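Local structure of cytokinin riboside 5'-monophosphate phosphoribohydrolase (Corynebacterium glutamicum, 5ZBL) at residues Tyr47-Lys51 with Glu81-Leu87; Ile111-Gly115 with Val144-Trp148. The protein belongs to the LOG family of enzymes and forms a dimer of Rossmann-like subunits, each built on a parallel beta sheet. Residues are numbered along the deposited sequence.

Interaction 1: Tyr47-Lys51 with Glu81-Leu87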
ATOM      1  N   TYR A  47      -1.291   7.239 -15.860  1.00 30.14           N
ATOM      2  CA  TYR A  47      -2.147   6.431 -14.961  1.00 29.57           C
ATOM      3  C   TYR A  47      -2.080   4.962 -15.358  1.00 31.51           C
ATOM      4  O   TYR A  47      -1.361   4.591 -16.287  1.00 26.62           O
ATOM      5  CB  TYR A  47      -3.582   6.977 -14.920  1.00 29.75           C
ATOM      6  CG  TYR A  47      -4.484   6.442 -16.016  1.00 32.35           C
ATOM      7  CD1 TYR A  47      -4.092   6.466 -17.349  1.00 33.82           C
ATOM      8  CD2 TYR A  47      -5.735   5.936 -15.726  1.00 32.80           C
ATOM      9  CE1 TYR A  47      -4.894   5.957 -18.340  1.00 34.25           C
ATOM     10  CE2 TYR A  47      -6.550   5.434 -16.723  1.00 32.20           C
ATOM     11  CZ  TYR A  47      -6.116   5.420 -18.022  1.00 30.92           C
ATOM     12  OH  TYR A  47      -6.929   4.940 -19.021  1.00 33.53           O
ATOM     13  N   GLY A  48      -2.807   4.111 -14.620  1.00 35.78           N
ATOM     14  CA  GLY A  48      -2.701   2.693 -14.772  1.00 31.36           C
ATOM     15  C   GLY A  48      -3.437   2.087 -15.946  1.00 36.17           C
ATOM     16  O   GLY A  48      -3.498   0.858 -16.028  1.00 40.07           O
ATOM     17  N   GLY A  49      -4.004   2.895 -16.845  1.00 38.43           N
ATOM     18  CA  GLY A  49      -4.589   2.401 -18.122  1.00 41.63           C
ATOM     19  C   GLY A  49      -6.013   1.802 -18.205  1.00 41.86           C
ATOM     20  O   GLY A  49      -6.415   1.214 -19.238  1.00 36.08           O
ATOM     21  N   GLY A  50      -6.801   1.967 -17.152  1.00 41.88           N
ATOM     22  CA  GLY A  50      -8.104   1.344 -17.094  1.00 37.88           C
ATOM     23  C   GLY A  50      -9.148   2.201 -17.783  1.00 39.05           C
ATOM     24  O   GLY A  50      -8.927   3.395 -18.050  1.00 35.40           O
ATOM     25  N   LYS A  51     -10.296   1.589 -18.035  1.00 36.57           N
ATOM     26  CA  LYS A  51     -11.411   2.253 -18.633  1.00 41.36           C
ATOM     27  C   LYS A  51     -12.657   2.264 -17.731  1.00 40.13           C
ATOM     28  O   LYS A  51     -13.694   2.680 -18.155  1.00 45.33           O
ATOM     29  CB  LYS A  51     -11.728   1.631 -19.991  1.00 45.88           C
ATOM     30  CG  LYS A  51     -12.037   0.136 -19.956  1.00 52.61           C
ATOM     31  CD  LYS A  51     -12.384  -0.424 -21.336  1.00 57.20           C
ATOM     32  CE  LYS A  51     -12.779  -1.888 -21.233  1.00 63.25           C
ATOM     33  NZ  LYS A  51     -12.672  -2.517 -22.572  1.00 70.83           N
ATOM     34  N   GLU A  81      -9.240  -7.817 -20.912  1.00 64.42           N
ATOM     35  CA  GLU A  81     -10.080  -6.834 -21.645  1.00 73.50           C
ATOM     36  C   GLU A  81     -10.241  -5.449 -20.924  1.00 68.48           C
ATOM     37  O   GLU A  81     -11.122  -4.660 -21.273  1.00 70.87           O
ATOM     38  CB  GLU A  81     -11.459  -7.441 -22.038  1.00 79.31           C
ATOM     39  CG  GLU A  81     -11.500  -8.219 -23.363  1.00 84.65           C
ATOM     40  CD  GLU A  81     -12.936  -8.519 -23.818  1.00 89.16           C
ATOM     41  OE1 GLU A  81     -13.564  -9.455 -23.270  1.00 81.98           O
ATOM     42  OE2 GLU A  81     -13.452  -7.814 -24.722  1.00 87.40           O
ATOM     43  N   LEU A  82      -9.348  -5.145 -19.978  1.00 60.65           N
ATOM     44  CA  LEU A  82      -9.477  -3.977 -19.079  1.00 62.69           C
ATOM     45  C   LEU A  82      -8.797  -2.659 -19.550  1.00 60.82           C
ATOM     46  O   LEU A  82      -8.970  -1.609 -18.912  1.00 64.02           O
ATOM     47  CB  LEU A  82      -8.908  -4.343 -17.708  1.00 63.40           C
ATOM     48  CG  LEU A  82      -9.709  -5.371 -16.893  1.00 65.92           C
ATOM     49  CD1 LEU A  82      -8.824  -6.096 -15.881  1.00 64.11           C
ATOM     50  CD2 LEU A  82     -10.860  -4.675 -16.194  1.00 63.09           C
ATOM     51  N   GLY A  83      -8.042  -2.714 -20.647  1.00 51.96           N
ATOM     52  CA  GLY A  83      -7.262  -1.580 -21.110  1.00 49.57           C
ATOM     53  C   GLY A  83      -8.108  -0.559 -21.828  1.00 44.95           C
ATOM     54  O   GLY A  83      -9.041  -0.902 -22.515  1.00 46.16           O
ATOM     55  N   HIS A  84      -7.787   0.709 -21.650  1.00 44.70           N
ATOM     56  CA  HIS A  84      -8.473   1.789 -22.360  1.00 47.76           C
ATOM     57  C   HIS A  84      -7.957   1.917 -23.813  1.00 50.07           C
ATOM     58  O   HIS A  84      -6.751   1.862 -24.056  1.00 51.89           O
ATOM     59  CB  HIS A  84      -8.208   3.060 -21.596  1.00 49.44           C
ATOM     60  CG  HIS A  84      -8.994   4.235 -22.063  1.00 45.00           C
ATOM     61  ND1 HIS A  84      -9.919   4.869 -21.268  1.00 47.49           N
ATOM     62  CD2 HIS A  84      -8.941   4.930 -23.210  1.00 40.68           C
ATOM     63  CE1 HIS A  84     -10.386   5.919 -21.901  1.00 43.69           C
ATOM     64  NE2 HIS A  84      -9.809   5.976 -23.086  1.00 45.50           N
ATOM     65  N   GLU A  85      -8.871   2.140 -24.749  1.00 49.88           N
ATOM     66  CA  GLU A  85      -8.626   1.932 -26.191  1.00 50.56           C
ATOM     67  C   GLU A  85      -8.397   3.186 -27.013  1.00 43.66           C
ATOM     68  O   GLU A  85      -8.210   3.093 -28.215  1.00 45.61           O
ATOM     69  CB  GLU A  85      -9.802   1.160 -26.801  1.00 54.30           C
ATOM     70  CG  GLU A  85     -10.230  -0.040 -25.957  1.00 59.47           C
ATOM     71  CD  GLU A  85     -10.982  -1.104 -26.736  1.00 64.34           C
ATOM     72  OE1 GLU A  85     -11.665  -0.765 -27.720  1.00 65.44           O
ATOM     73  OE2 GLU A  85     -10.873  -2.297 -26.360  1.00 80.24           O
ATOM     74  N   LYS A  86      -8.424   4.352 -26.381  1.00 40.42           N
ATOM     75  CA  LYS A  86      -8.222   5.638 -27.047  1.00 43.51           C
ATOM     76  C   LYS A  86      -7.285   6.607 -26.328  1.00 40.49           C
ATOM     77  O   LYS A  86      -7.395   7.813 -26.497  1.00 46.34           O
ATOM     78  CB  LYS A  86      -9.575   6.306 -27.310  1.00 52.25           C
ATOM     79  CG  LYS A  86     -10.669   5.349 -27.805  1.00 61.10           C
ATOM     80  CD  LYS A  86     -11.968   6.074 -28.159  1.00 70.76           C
ATOM     81  CE  LYS A  86     -12.754   5.334 -29.236  1.00 78.61           C
ATOM     82  NZ  LYS A  86     -12.077   5.491 -30.565  1.00 89.69           N
ATOM     83  N   LEU A  87      -6.325   6.073 -25.578  1.00 39.66           N
ATOM     84  CA  LEU A  87      -5.232   6.851 -24.992  1.00 36.52           C
ATOM     85  C   LEU A  87      -4.202   7.281 -26.017  1.00 38.41           C
ATOM     86  O   LEU A  87      -4.002   6.617 -27.036  1.00 41.74           O
ATOM     87  CB  LEU A  87      -4.503   6.062 -23.909  1.00 36.16           C
ATOM     88  CG  LEU A  87      -5.377   5.437 -22.834  1.00 36.90           C
ATOM     89  CD1 LEU A  87      -4.527   4.510 -21.973  1.00 38.95           C
ATOM     90  CD2 LEU A  87      -6.104   6.521 -22.049  1.00 34.45           C
TER
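The glycine-rich turn that leaves strand 44-47 runs alongside the loop between helix 75-79 and strand 89-93. The two backbones come closest where Gly50 CA lies 5.0 Å from Gly83 CA and Lys51 CA lies 4.8 Å from His84 CA. One good main-chain hydrogen bond joins them, from His84 N to Gly49 O (2.8 Å). Two CA-H...O contacts flank it: Gly83 CA also approaches Gly49 O (3.5 Å), and Gly50 CA meets Leu82 O (3.6 Å). Gly49 has positive phi, a conformation that glycine adopts easily.

On the inner side, Tyr47 reaches under the turn and donates from OH to Gly50 O (2.7 Å), tying the turn back to its own strand. The same OH rests against His84 CB (3.4 Å) and Leu87 CD2 (3.5 Å), while Tyr47 CE1 packs on Leu87 CD1 (3.9 Å). Behind this cluster lies helix 53-64, whose Met55 and Ala59 touch Tyr47.

On the outside, Lys51 extends along the loop, its CD passing Gly83 O at 3.6 Å, and donates from NZ to Glu81 O (2.9 Å). Glu81, the first residue after the preceding helix, has positive phi in a Schellman motif, so the ammonium sits by that C-terminus. Glu85 OE2, 4.2 Å from Lys51 NZ, is too far for a salt bridge.

The glycine spacing is consistent with the GxGxxG turn of a Rossmann-type strand-turn-helix. All three hydrogen bonds, from His84 N, the Tyr47 hydroxyl and the exposed Lys51 ammonium, end on main-chain carbonyls, so backbone position, not charge pairing, sets the polar contact.

Interaction 2: Ile111-Gly115 with Val144-Trp148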
ATOM      1  N   ILE A 111      -0.643  12.097  -7.633  1.00 31.27           N
ATOM      2  CA  ILE A 111      -1.909  12.457  -7.022  1.00 29.03           C
ATOM      3  C   ILE A 111      -2.677  11.159  -6.721  1.00 32.39           C
ATOM      4  O   ILE A 111      -2.799  10.270  -7.563  1.00 29.84           O
ATOM      5  CB  ILE A 111      -2.750  13.301  -7.958  1.00 29.90           C
ATOM      6  CG1 ILE A 111      -2.028  14.618  -8.291  1.00 32.61           C
ATOM      7  CG2 ILE A 111      -4.090  13.700  -7.339  1.00 29.34           C
ATOM      8  CD1 ILE A 111      -2.731  15.383  -9.416  1.00 32.18           C
ATOM      9  N   ALA A 112      -3.190  11.065  -5.497  1.00 32.26           N
ATOM     10  CA  ALA A 112      -4.041   9.971  -5.128  1.00 35.75           C
ATOM     11  C   ALA A 112      -5.441  10.577  -4.941  1.00 36.01           C
ATOM     12  O   ALA A 112      -5.631  11.502  -4.121  1.00 34.55           O
ATOM     13  CB  ALA A 112      -3.529   9.261  -3.878  1.00 31.36           C
ATOM     14  N   MET A 113      -6.363  10.088  -5.771  1.00 33.13           N
ATOM     15  CA  MET A 113      -7.756  10.445  -5.710  1.00 36.79           C
ATOM     16  C   MET A 113      -8.459   9.328  -4.946  1.00 36.84           C
ATOM     17  O   MET A 113      -7.887   8.277  -4.707  1.00 32.50           O
ATOM     18  CB  MET A 113      -8.330  10.551  -7.122  1.00 40.19           C
ATOM     19  CG  MET A 113      -7.587  11.497  -8.073  1.00 45.92           C
ATOM     20  SD  MET A 113      -8.614  12.117  -9.445  1.00 45.37           S
ATOM     21  CE  MET A 113      -9.404  10.631 -10.034  1.00 49.49           C
ATOM     22  N   PRO A 114      -9.734   9.529  -4.606  1.00 38.13           N
ATOM     23  CA  PRO A 114     -10.456   8.429  -4.002  1.00 36.83           C
ATOM     24  C   PRO A 114     -10.322   7.127  -4.783  1.00 36.84           C
ATOM     25  O   PRO A 114     -10.225   7.125  -6.014  1.00 36.50           O
ATOM     26  CB  PRO A 114     -11.900   8.906  -4.048  1.00 36.41           C
ATOM     27  CG  PRO A 114     -11.754  10.393  -3.884  1.00 37.24           C
ATOM     28  CD  PRO A 114     -10.563  10.741  -4.709  1.00 35.70           C
ATOM     29  N   GLY A 115     -10.314   6.031  -4.044  1.00 36.18           N
ATOM     30  CA  GLY A 115     -10.204   4.710  -4.623  1.00 37.24           C
ATOM     31  C   GLY A 115     -10.126   3.709  -3.517  1.00 35.73           C
ATOM     32  O   GLY A 115     -10.248   4.051  -2.349  1.00 36.92           O
ATOM     33  N   VAL A 144     -11.337  14.914  -1.931  1.00 37.93           N
ATOM     34  CA  VAL A 144     -12.713  15.113  -2.376  1.00 38.88           C
ATOM     35  C   VAL A 144     -13.643  14.659  -1.263  1.00 38.62           C
ATOM     36  O   VAL A 144     -13.633  13.476  -0.945  1.00 40.10           O
ATOM     37  CB  VAL A 144     -13.059  14.289  -3.634  1.00 34.37           C
ATOM     38  CG1 VAL A 144     -14.509  14.449  -3.996  1.00 36.90           C
ATOM     39  CG2 VAL A 144     -12.207  14.721  -4.802  1.00 36.02           C
ATOM     40  N   ASP A 145     -14.403  15.608  -0.680  1.00 39.53           N
ATOM     41  CA  ASP A 145     -15.369  15.376   0.413  1.00 42.13           C
ATOM     42  C   ASP A 145     -14.722  14.818   1.728  1.00 42.47           C
ATOM     43  O   ASP A 145     -15.296  13.989   2.452  1.00 39.11           O
ATOM     44  CB  ASP A 145     -16.497  14.492  -0.102  1.00 43.64           C
ATOM     45  CG  ASP A 145     -17.690  14.421   0.860  1.00 53.36           C
ATOM     46  OD1 ASP A 145     -18.071  15.472   1.449  1.00 54.85           O
ATOM     47  OD2 ASP A 145     -18.247  13.301   1.014  1.00 48.74           O
ATOM     48  N   GLY A 146     -13.516  15.299   2.014  1.00 44.10           N
ATOM     49  CA  GLY A 146     -12.714  14.815   3.121  1.00 43.90           C
ATOM     50  C   GLY A 146     -12.394  13.322   3.060  1.00 45.52           C
ATOM     51  O   GLY A 146     -12.205  12.709   4.103  1.00 42.64           O
ATOM     52  N   PHE A 147     -12.309  12.753   1.851  1.00 43.88           N
ATOM     53  CA  PHE A 147     -11.970  11.332   1.663  1.00 41.40           C
ATOM     54  C   PHE A 147     -10.717  10.859   2.409  1.00 38.73           C
ATOM     55  O   PHE A 147     -10.677   9.777   2.987  1.00 30.71           O
ATOM     56  CB  PHE A 147     -11.767  11.045   0.180  1.00 39.47           C
ATOM     57  CG  PHE A 147     -11.426   9.632  -0.103  1.00 35.96           C
ATOM     58  CD1 PHE A 147     -10.100   9.220  -0.108  1.00 37.20           C
ATOM     59  CD2 PHE A 147     -12.414   8.720  -0.373  1.00 36.36           C
ATOM     60  CE1 PHE A 147      -9.773   7.903  -0.330  1.00 38.37           C
ATOM     61  CE2 PHE A 147     -12.096   7.406  -0.635  1.00 36.12           C
ATOM     62  CZ  PHE A 147     -10.787   6.992  -0.596  1.00 35.11           C
ATOM     63  N   TRP A 148      -9.677  11.656   2.346  1.00 36.78           N
ATOM     64  CA  TRP A 148      -8.438  11.244   2.937  1.00 39.24           C
ATOM     65  C   TRP A 148      -8.344  11.563   4.429  1.00 36.48           C
ATOM     66  O   TRP A 148      -7.394  11.172   5.060  1.00 32.95           O
ATOM     67  CB  TRP A 148      -7.260  11.818   2.168  1.00 41.29           C
ATOM     68  CG  TRP A 148      -7.168  11.292   0.839  1.00 41.05           C
ATOM     69  CD1 TRP A 148      -7.428  11.954  -0.308  1.00 41.78           C
ATOM     70  CD2 TRP A 148      -6.773   9.978   0.474  1.00 45.18           C
ATOM     71  NE1 TRP A 148      -7.218  11.141  -1.377  1.00 44.83           N
ATOM     72  CE2 TRP A 148      -6.821   9.911  -0.932  1.00 45.25           C
ATOM     73  CE3 TRP A 148      -6.349   8.852   1.197  1.00 45.55           C
ATOM     74  CZ2 TRP A 148      -6.475   8.756  -1.648  1.00 42.66           C
ATOM     75  CZ3 TRP A 148      -6.007   7.687   0.493  1.00 47.87           C
ATOM     76  CH2 TRP A 148      -6.065   7.659  -0.934  1.00 48.76           C
TER
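Pro114 is the centre of this contact, packed against the ring of Phe147. Its CA sits over one face of the aromatic, 3.7 Å from the centroid of the Phe147 ring and 11° off the normal, a clear CH-pi contact; Pro114 CB also lies 3.7 Å from Phe147 CD2. Further round the proline ring, Pro114 CG meets Val144 CB at 4.1 Å. Trp148 extends the apolar patch toward strand 110-112, its CZ2 lying 3.7 Å from Ala112 CB, and Leu120 and Leu123 of helix 117-130 pack on the indole. Met154 of the second subunit touches both Phe147 and Trp148, and Phe163 of that subunit packs on Pro114, so the cluster belongs to the dimer interface.

Val144 and Phe147 are brought to the same side by a tight turn, closed by Phe147 N to Val144 O (3.2 Å), with Asp145 and Gly146 both at positive phi. At the tip of the turn, Asp145 forms a salt bridge with Arg161 of the second subunit.

At the polar edge, main-chain oxygens face the two ring edges and the indole NE1. Trp148 NE1 gives Ala112 O a weak, bent hydrogen bond (3.2 Å), Met113 O lies at the indole edge, 3.4 Å from Trp148 CZ2, and Gly115 O lies at the phenyl edge, 3.5 Å from Phe147 CZ. Pro114 and Gly115 open the PGGxGT sequence characteristic of the LOG family. The face of Phe147 and the apolar side chains thus pack on the start of that motif, while the ring edges meet carbonyl oxygens, with a single weak hydrogen bond across the segments.

In the fold
Both contacts involve turns that leave the carboxyl ends of parallel strands, 44-47 in interaction 1 and 110-112 in interaction 2. In the sheet these two strands lie on either side of strand 12-16, so the glycine turn and the Pro114-Gly115 turn flank the central strand's exit, where Thr17 bonds to Pro114 O. The centres of interaction 1 and interaction 2 are about 21 Å apart, and the nearest atoms of interaction 1 and interaction 2 about 8 Å, without touching. A phosphate ion, probably from the crystallisation liquor, has its nearest atom about 4 Å from Gly115, consistent with a pocket at the carboxyl ends of the strands. Interaction 1 stays within one subunit, whereas interaction 2 also meets the second.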